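Local coordinates for putative cytoplasmic protein (Salmonella enterica subsp. enterica serovar Typhimurium, PDB 4J32) that is Tae4, a type VI secretion effector that probably cleaves peptidoglycan as a papain-like NlpC/P60 amidase and is inhibited by its immunity protein Tai4, at residues A[53-56]-A[57-60]. Sequence-based numbering, arbitrary orientation.
Sequences FQNA and CPIR
N55 and C57 meet where the loop turns into helix 57-67, and they illustrate how an early amide of a helix, which has no carbonyl of a preceding turn to bond to, can find its acceptor in a side chain. N55 OD1 accepts a hydrogen bond from C57 N at 3.0 Å, with an N-H...O angle of 154°; the donor stands above the carbonyl plane of the amide. CG lies anti to the backbone N and beside the carbonyl carbon (chi1 -173°), which brings OD1 to the C57 amide and within 3.2 Å of C57 CB. P58 brings no N-H, so the next position needs no acceptor. The carbonyl of A56 opens the helical bonding: its O accepts from R60 N at 2.8 Å, almost in line with the C=O bond. A56 CB sits over the centre of one face of the R60 guanidinium, 3.6 Å from CZ. Two of its nitrogens are satisfied by backbone carbonyls: NE gives to V29 O and NH2 to H31 O. On the apolar side, I59 CD1 approaches F53 CD2 obliquely at 3.8 Å. The N55 bond thus caps the N-terminus of a helix that starts with a cysteine and precedes the four-stranded antiparallel sheet in the chain, consistent with papain-like NlpC/P60 peptidases.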
# COMPACT_ATOMS: atom_id res chain seq x y z
N PHE A 53 14.76 11.03 2.21
CA PHE A 53 14.43 12.42 2.58
C PHE A 53 13.63 13.00 1.43
O PHE A 53 14.05 12.89 0.28
CB PHE A 53 15.68 13.28 2.75
CG PHE A 53 16.65 12.78 3.79
CD1 PHE A 53 16.24 11.95 4.84
CD2 PHE A 53 17.99 13.21 3.75
CE1 PHE A 53 17.14 11.51 5.82
CE2 PHE A 53 18.90 12.78 4.72
CZ PHE A 53 18.48 11.93 5.75
N GLN A 54 12.49 13.61 1.77
CA GLN A 54 11.64 14.28 0.79
C GLN A 54 11.32 15.73 1.18
O GLN A 54 10.92 16.53 0.32
CB GLN A 54 10.31 13.49 0.62
CG GLN A 54 10.50 12.08 0.06
CD GLN A 54 10.90 12.10 -1.43
OE1 GLN A 54 10.05 12.13 -2.30
NE2 GLN A 54 12.19 12.12 -1.71
N ASN A 55 11.46 16.04 2.46
CA ASN A 55 11.23 17.41 2.96
C ASN A 55 12.56 18.16 3.06
O ASN A 55 13.36 17.90 3.96
CB ASN A 55 10.52 17.43 4.32
CG ASN A 55 10.12 18.85 4.75
OD1 ASN A 55 10.46 19.83 4.06
ND2 ASN A 55 9.39 18.97 5.85
N ALA A 56 12.80 19.05 2.10
CA ALA A 56 14.09 19.77 2.04
C ALA A 56 14.23 20.89 3.06
O ALA A 56 15.35 21.39 3.28
CB ALA A 56 14.36 20.27 0.61
N CYS A 57 13.12 21.26 3.70
CA CYS A 57 13.09 22.37 4.66
C CYS A 57 14.31 22.39 5.62
O CYS A 57 15.08 23.36 5.60
CB CYS A 57 11.74 22.42 5.40
SG CYS A 57 11.82 23.42 6.91
N PRO A 58 14.51 21.34 6.46
CA PRO A 58 15.63 21.44 7.40
C PRO A 58 17.01 21.33 6.75
O PRO A 58 18.00 21.84 7.30
CB PRO A 58 15.39 20.27 8.37
CG PRO A 58 14.61 19.27 7.58
CD PRO A 58 13.72 20.10 6.66
N ILE A 59 17.07 20.69 5.59
CA ILE A 59 18.33 20.55 4.87
C ILE A 59 18.73 21.91 4.31
O ILE A 59 19.91 22.28 4.34
CB ILE A 59 18.22 19.47 3.78
CG1 ILE A 59 17.82 18.12 4.41
CG2 ILE A 59 19.59 19.34 2.99
CD1 ILE A 59 17.47 16.97 3.41
N ARG A 60 17.75 22.67 3.80
CA ARG A 60 18.10 24.01 3.31
C ARG A 60 18.59 24.92 4.45
O ARG A 60 19.56 25.66 4.28
CB ARG A 60 16.94 24.68 2.58
CG ARG A 60 16.38 23.92 1.35
CD ARG A 60 15.31 24.78 0.67
NE ARG A 60 14.71 24.08 -0.47
CZ ARG A 60 13.47 23.60 -0.48
NH1 ARG A 60 12.66 23.74 0.59
NH2 ARG A 60 13.03 22.96 -1.55